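Local coordinates for DUF309 domain-containing protein (Thermus thermophilus, PDB 2CWY), which is of unknown function, a small all-helical member of the DUF309 family whose biochemical role has not been established, at residues S83-Q86 / E87-R91; R60-R63 / K64-R68. All coordinates share one frame; numbering follows the deposited sequence.

Interaction 1 of 2, residues S83-Q86 / E87-R91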
ATOM      1  N   SER A  83       4.512   9.181   2.614  1.00 10.72           N
ATOM      2  CA  SER A  83       5.589   8.616   3.427  1.00 10.06           C
ATOM      3  C   SER A  83       5.733   7.117   3.193  1.00  9.48           C
ATOM      4  O   SER A  83       6.850   6.592   3.077  1.00  8.36           O
ATOM      5  CB  SER A  83       5.320   8.874   4.915  1.00 12.34           C
ATOM      6  OG  SER A  83       6.258   8.189   5.726  1.00 14.88           O
ATOM      7  N   LEU A  84       4.597   6.425   3.125  1.00  7.50           N
ATOM      8  CA  LEU A  84       4.598   4.984   2.904  1.00  8.45           C
ATOM      9  C   LEU A  84       5.183   4.657   1.532  1.00  9.30           C
ATOM     10  O   LEU A  84       5.943   3.711   1.379  1.00 10.16           O
ATOM     11  CB  LEU A  84       3.171   4.439   3.000  1.00 10.27           C
ATOM     12  CG  LEU A  84       3.009   2.922   2.993  1.00 13.25           C
ATOM     13  CD1 LEU A  84       3.852   2.293   4.107  1.00 14.89           C
ATOM     14  CD2 LEU A  84       1.522   2.590   3.196  1.00 15.27           C
ATOM     15  N   LEU A  85       4.806   5.439   0.528  1.00  8.42           N
ATOM     16  CA  LEU A  85       5.316   5.234  -0.827  1.00  7.32           C
ATOM     17  C   LEU A  85       6.820   5.512  -0.833  1.00  6.82           C
ATOM     18  O   LEU A  85       7.584   4.806  -1.496  1.00  6.30           O
ATOM     19  CB  LEU A  85       4.593   6.171  -1.797  1.00  6.87           C
ATOM     20  CG  LEU A  85       5.123   6.285  -3.230  1.00  6.19           C
ATOM     21  CD1 LEU A  85       5.002   4.969  -3.960  1.00  6.73           C
ATOM     22  CD2 LEU A  85       4.319   7.354  -3.957  1.00  8.36           C
ATOM     23  N   GLN A  86       7.241   6.542  -0.101  1.00  7.04           N
ATOM     24  CA  GLN A  86       8.666   6.881  -0.007  1.00  7.73           C
ATOM     25  C   GLN A  86       9.433   5.704   0.587  1.00  9.28           C
ATOM     26  O   GLN A  86      10.496   5.334   0.084  1.00  7.30           O
ATOM     27  CB  GLN A  86       8.865   8.113   0.876  1.00  9.66           C
ATOM     28  CG  GLN A  86      10.330   8.490   1.135  1.00 11.03           C
ATOM     29  CD  GLN A  86      10.448   9.773   1.933  1.00 12.56           C
ATOM     30  OE1 GLN A  86      10.129   9.809   3.123  1.00 17.50           O
ATOM     31  NE2 GLN A  86      10.881  10.837   1.280  1.00 13.54           N
ATOM     32  N   GLU A  87       8.889   5.107   1.647  1.00  9.12           N
ATOM     33  CA  GLU A  87       9.551   3.973   2.282  1.00 11.18           C
ATOM     34  C   GLU A  87       9.625   2.778   1.331  1.00 10.07           C
ATOM     35  O   GLU A  87      10.681   2.153   1.184  1.00  8.64           O
ATOM     36  CB  GLU A  87       8.845   3.553   3.580  1.00 11.00           C
ATOM     37  CG  GLU A  87       9.556   2.360   4.271  1.00 15.42           C
ATOM     38  CD  GLU A  87       8.789   1.784   5.454  1.00 19.21           C
ATOM     39  OE1 GLU A  87       9.011   0.596   5.780  1.00 19.84           O
ATOM     40  OE2 GLU A  87       7.972   2.511   6.067  1.00 23.24           O
ATOM     41  N   ALA A  88       8.504   2.458   0.686  1.00 10.71           N
ATOM     42  CA  ALA A  88       8.477   1.339  -0.258  1.00 10.46           C
ATOM     43  C   ALA A  88       9.524   1.540  -1.346  1.00  9.01           C
ATOM     44  O   ALA A  88      10.269   0.612  -1.686  1.00  9.42           O
ATOM     45  CB  ALA A  88       7.098   1.216  -0.893  1.00 10.43           C
ATOM     46  N   ARG A  89       9.570   2.743  -1.908  1.00  9.29           N
ATOM     47  CA  ARG A  89      10.539   3.042  -2.954  1.00  9.78           C
ATOM     48  C   ARG A  89      11.960   2.790  -2.471  1.00  9.37           C
ATOM     49  O   ARG A  89      12.758   2.162  -3.165  1.00 10.83           O
ATOM     50  CB  ARG A  89      10.396   4.491  -3.416  1.00 10.92           C
ATOM     51  CG  ARG A  89       9.254   4.719  -4.391  1.00 11.41           C
ATOM     52  CD  ARG A  89       9.005   6.212  -4.586  1.00 15.55           C
ATOM     53  NE  ARG A  89       8.032   6.465  -5.647  1.00 19.14           N
ATOM     54  CZ  ARG A  89       7.423   7.629  -5.847  1.00 19.89           C
ATOM     55  NH1 ARG A  89       7.678   8.658  -5.050  1.00 20.55           N
ATOM     56  NH2 ARG A  89       6.576   7.774  -6.856  1.00 21.56           N
ATOM     57  N   ARG A  90      12.282   3.263  -1.277  1.00 11.38           N
ATOM     58  CA  ARG A  90      13.626   3.057  -0.758  1.00 13.19           C
ATOM     59  C   ARG A  90      13.930   1.583  -0.548  1.00 13.36           C
ATOM     60  O   ARG A  90      15.008   1.112  -0.936  1.00 13.52           O
ATOM     61  CB  ARG A  90      13.820   3.855   0.528  1.00 14.53           C
ATOM     62  CG  ARG A  90      13.953   5.322   0.235  1.00 19.33           C
ATOM     63  CD  ARG A  90      13.992   6.168   1.488  1.00 23.08           C
ATOM     64  NE  ARG A  90      14.161   7.579   1.149  1.00 23.61           N
ATOM     65  CZ  ARG A  90      13.885   8.568   1.988  1.00 26.21           C
ATOM     66  NH1 ARG A  90      13.433   8.289   3.200  1.00 25.14           N
ATOM     67  NH2 ARG A  90      14.046   9.829   1.614  1.00 26.55           N
ATOM     68  N   ARG A  91      12.982   0.841   0.022  1.00 12.59           N
ATOM     69  CA  ARG A  91      13.188  -0.589   0.236  1.00 14.15           C
ATOM     70  C   ARG A  91      13.374  -1.355  -1.078  1.00 14.35           C
ATOM     71  O   ARG A  91      14.058  -2.377  -1.114  1.00 15.39           O
ATOM     72  CB  ARG A  91      12.023  -1.197   1.019  1.00 14.58           C
ATOM     73  CG  ARG A  91      12.026  -0.830   2.504  1.00 16.64           C
ATOM     74  CD  ARG A  91      10.900  -1.518   3.264  1.00 17.71           C
ATOM     75  NE  ARG A  91      10.926  -1.173   4.685  1.00 18.79           N
ATOM     76  CZ  ARG A  91      11.783  -1.683   5.561  1.00 20.32           C
ATOM     77  NH1 ARG A  91      12.684  -2.572   5.169  1.00 19.79           N
ATOM     78  NH2 ARG A  91      11.747  -1.291   6.832  1.00 22.01           N
TER

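Interaction 2 of 2, residues R60-R63 / K64-R68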
ATOM      1  N   ARG A  60       7.001  -3.809 -10.946  1.00 11.05           N
ATOM      2  CA  ARG A  60       5.736  -3.769 -11.682  1.00 13.96           C
ATOM      3  C   ARG A  60       4.630  -3.325 -10.712  1.00 13.69           C
ATOM      4  O   ARG A  60       3.802  -2.465 -11.037  1.00 12.19           O
ATOM      5  CB  ARG A  60       5.422  -5.145 -12.285  1.00 17.34           C
ATOM      6  CG  ARG A  60       4.189  -5.161 -13.183  1.00 24.54           C
ATOM      7  CD  ARG A  60       4.033  -6.501 -13.913  1.00 29.55           C
ATOM      8  NE  ARG A  60       2.972  -6.451 -14.920  1.00 32.88           N
ATOM      9  CZ  ARG A  60       2.630  -7.474 -15.701  1.00 34.86           C
ATOM     10  NH1 ARG A  60       3.265  -8.637 -15.595  1.00 36.60           N
ATOM     11  NH2 ARG A  60       1.649  -7.336 -16.590  1.00 35.21           N
ATOM     12  N   ASN A  61       4.633  -3.909  -9.516  1.00 10.24           N
ATOM     13  CA  ASN A  61       3.669  -3.545  -8.486  1.00 11.14           C
ATOM     14  C   ASN A  61       3.871  -2.086  -8.046  1.00 10.28           C
ATOM     15  O   ASN A  61       2.899  -1.351  -7.887  1.00  9.35           O
ATOM     16  CB  ASN A  61       3.792  -4.503  -7.290  1.00 11.88           C
ATOM     17  CG  ASN A  61       3.072  -5.830  -7.523  1.00 15.74           C
ATOM     18  OD1 ASN A  61       3.272  -6.804  -6.786  1.00 17.57           O
ATOM     19  ND2 ASN A  61       2.227  -5.869  -8.539  1.00 15.82           N
ATOM     20  N   LEU A  62       5.122  -1.653  -7.865  1.00  9.64           N
ATOM     21  CA  LEU A  62       5.371  -0.260  -7.471  1.00 10.23           C
ATOM     22  C   LEU A  62       4.814   0.690  -8.535  1.00 10.44           C
ATOM     23  O   LEU A  62       4.176   1.693  -8.204  1.00  9.28           O
ATOM     24  CB  LEU A  62       6.870   0.015  -7.291  1.00  8.27           C
ATOM     25  CG  LEU A  62       7.227   1.483  -7.047  1.00  9.53           C
ATOM     26  CD1 LEU A  62       6.549   1.978  -5.785  1.00  9.03           C
ATOM     27  CD2 LEU A  62       8.733   1.640  -6.944  1.00 11.43           C
ATOM     28  N   ARG A  63       5.049   0.365  -9.810  1.00  9.06           N
ATOM     29  CA  ARG A  63       4.559   1.187 -10.919  1.00 10.84           C
ATOM     30  C   ARG A  63       3.028   1.287 -10.894  1.00 11.38           C
ATOM     31  O   ARG A  63       2.459   2.375 -11.067  1.00 12.23           O
ATOM     32  CB  ARG A  63       5.006   0.605 -12.277  1.00 14.43           C
ATOM     33  CG  ARG A  63       4.163   1.095 -13.463  1.00 18.49           C
ATOM     34  CD  ARG A  63       4.751   0.713 -14.827  1.00 20.87           C
ATOM     35  NE  ARG A  63       5.144  -0.692 -14.930  1.00 19.38           N
ATOM     36  CZ  ARG A  63       4.317  -1.729 -14.806  1.00 21.97           C
ATOM     37  NH1 ARG A  63       3.024  -1.542 -14.565  1.00 19.05           N
ATOM     38  NH2 ARG A  63       4.787  -2.965 -14.947  1.00 21.28           N
ATOM     39  N   LYS A  64       2.359   0.158 -10.681  1.00  8.16           N
ATOM     40  CA  LYS A  64       0.893   0.167 -10.627  1.00  9.32           C
ATOM     41  C   LYS A  64       0.413   0.976  -9.423  1.00  8.54           C
ATOM     42  O   LYS A  64      -0.581   1.707  -9.506  1.00  9.67           O
ATOM     43  CB  LYS A  64       0.371  -1.264 -10.556  1.00  9.38           C
ATOM     44  CG  LYS A  64       0.663  -2.045 -11.832  1.00 15.13           C
ATOM     45  CD  LYS A  64       0.478  -3.534 -11.628  1.00 20.42           C
ATOM     46  CE  LYS A  64      -0.958  -3.892 -11.371  1.00 23.58           C
ATOM     47  NZ  LYS A  64      -1.098  -5.380 -11.236  1.00 27.71           N
ATOM     48  N   ALA A  65       1.113   0.840  -8.300  1.00  8.87           N
ATOM     49  CA  ALA A  65       0.751   1.598  -7.107  1.00  8.70           C
ATOM     50  C   ALA A  65       0.876   3.100  -7.374  1.00  9.76           C
ATOM     51  O   ALA A  65       0.005   3.886  -6.998  1.00  8.56           O
ATOM     52  CB  ALA A  65       1.648   1.208  -5.941  1.00 11.02           C
ATOM     53  N   GLU A  66       1.970   3.504  -8.014  1.00 11.13           N
ATOM     54  CA  GLU A  66       2.181   4.915  -8.313  1.00 11.75           C
ATOM     55  C   GLU A  66       1.071   5.439  -9.216  1.00 12.09           C
ATOM     56  O   GLU A  66       0.593   6.560  -9.031  1.00 11.31           O
ATOM     57  CB  GLU A  66       3.557   5.114  -8.956  1.00 15.15           C
ATOM     58  CG  GLU A  66       4.703   4.733  -7.998  1.00 16.79           C
ATOM     59  CD  GLU A  66       6.089   4.811  -8.622  1.00 20.40           C
ATOM     60  OE1 GLU A  66       6.263   4.336  -9.764  1.00 20.90           O
ATOM     61  OE2 GLU A  66       7.006   5.328  -7.946  1.00 20.85           O
ATOM     62  N   ALA A  67       0.649   4.621 -10.175  1.00 11.85           N
ATOM     63  CA  ALA A  67      -0.414   5.013 -11.093  1.00 14.47           C
ATOM     64  C   ALA A  67      -1.713   5.294 -10.335  1.00 14.93           C
ATOM     65  O   ALA A  67      -2.456   6.220 -10.664  1.00 16.72           O
ATOM     66  CB  ALA A  67      -0.637   3.913 -12.124  1.00 16.56           C
ATOM     67  N   ARG A  68      -1.982   4.495  -9.313  1.00 12.58           N
ATOM     68  CA  ARG A  68      -3.193   4.666  -8.524  1.00 12.36           C
ATOM     69  C   ARG A  68      -3.113   5.851  -7.561  1.00 12.07           C
ATOM     70  O   ARG A  68      -4.111   6.547  -7.335  1.00 13.32           O
ATOM     71  CB  ARG A  68      -3.464   3.406  -7.694  1.00 13.99           C
ATOM     72  CG  ARG A  68      -3.489   2.090  -8.462  1.00 18.40           C
ATOM     73  CD  ARG A  68      -4.832   1.799  -9.096  1.00 23.53           C
ATOM     74  NE  ARG A  68      -4.839   0.474  -9.719  1.00 24.06           N
ATOM     75  CZ  ARG A  68      -4.183   0.170 -10.835  1.00 26.95           C
ATOM     76  NH1 ARG A  68      -3.467   1.098 -11.459  1.00 27.87           N
ATOM     77  NH2 ARG A  68      -4.237  -1.062 -11.323  1.00 24.33           N
TER
HETATM   78  O   HOH W   1      -0.310  -7.361  -8.794  1.00 33.71           O

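Interaction 1 of 2, residues S83-Q86 / E87-R91
Leu85 meets Arg89, and Gln86 meets Arg90, one turn further along helix 81-92, a worked case of the i to i+4 spacing of an alpha helix at the end of this all-helical chain. The backbone supplies the repeating bonds: the N-H groups of Glu87, Ala88, Arg89 and Arg90 are given in turn to the carbonyls of Ser83, Leu84, Leu85 and Gln86.

Two guanidinium groups are covered on a face. That of Arg89 lies under Leu85, whose CD2 stands over its centre, 3.6 Å from CZ. The Arg89 CG sits beside its own backbone N (chi1 -80°), which sends the extended chain back over the preceding turn, and NH2 forms a salt bridge to Glu66 of helix 59-69. Gln86 and Arg90 run alongside each other, with amide and guanidinium stacked, their planes 13° apart and offset. Gln86 CD is 3.6 Å from Arg90 NH1; Gln86 NE2 and Arg90 NH2 face each other as two donors and make no bond; the contact is the stack itself.

A charged pair adds to the last turn. Glu87 OE1 accepts from Trp12 NE1, and takes Arg91 NE on its anti lone pair at 2.8 Å, the N-H...O angle a nearly straight 174°.

Interaction 2 of 2, residues R60-R63 / K64-R68
Glu66 lays its side chain across Leu62, so that the carboxylate ends beside a branched hydrocarbon. Its CG stands anti to its own carbonyl carbon (chi1 -64°), which carries the extended chain back over the preceding turn: CG comes within 3.1 Å of Leu62 O, and CD then lies 3.9 Å from Leu62 CG. The acid oxygen OE2 passes close to Leu62 CD1, at 4.0 Å, and forms a salt bridge with Arg89 of helix 81-92. The charge at the end of an aliphatic contact therefore has its mate on a neighbouring helix. Putting an alanine here would probably leave the Arg89 guanidinium without its acidic partner and open a gap along the flank of Leu62.

Glu66 and Leu62 both belong to helix 59-69, whose backbone keeps the regular alpha-helical pattern, with Lys64, Ala65, Glu66 and Ala67 N-H given to the carbonyls of Arg60, Asn61, Leu62 and Arg63. The helix is amphipathic: Leu62 and Ala65 rest on Leu45 of helix 33-53, while Arg60, Arg63 and Ala67 are exposed.

Lys64 also turns back along the helix, its methylene groups drawn past the Arg60 carbonyl, with CG 3.3 Å and CD 3.5 Å from Arg60 O. The bend at chi3 (67°) brings NZ to a water that also accepts from the amide of Asn61, a residue packed on Ala47 and Ala48. The water lies 3.0 Å from Asn61 ND2 and 3.2 Å from Lys64 NZ, the lysine bond being weak. Arg60 NE, of like charge, stays 5.6 Å from Lys64 NZ.

How the interactions relate
Both interactions are partly buried, and each lies within one of two consecutive helices that pack against helix 33-53 and against each other. Their buried faces converge: Leu85 and Ala88 from 83-91, like Leu62 and Ala65 from 60-68, touch the same Leu45, and Leu85 CD1 meets Leu62 CD1 at 3.8 Å. At the border of this apolar layer the two join through charge, Arg89 NH2 to Glu66 OE2 at 2.7 Å, and in each the residue one turn earlier is a leucine that flanks the charged chain. Elsewhere the polar chemistry differs: interaction 1 has an exposed amide-guanidinium stack and an intrahelical salt bridge, interaction 2 a water between a lysine and an amide beside helix 33-53.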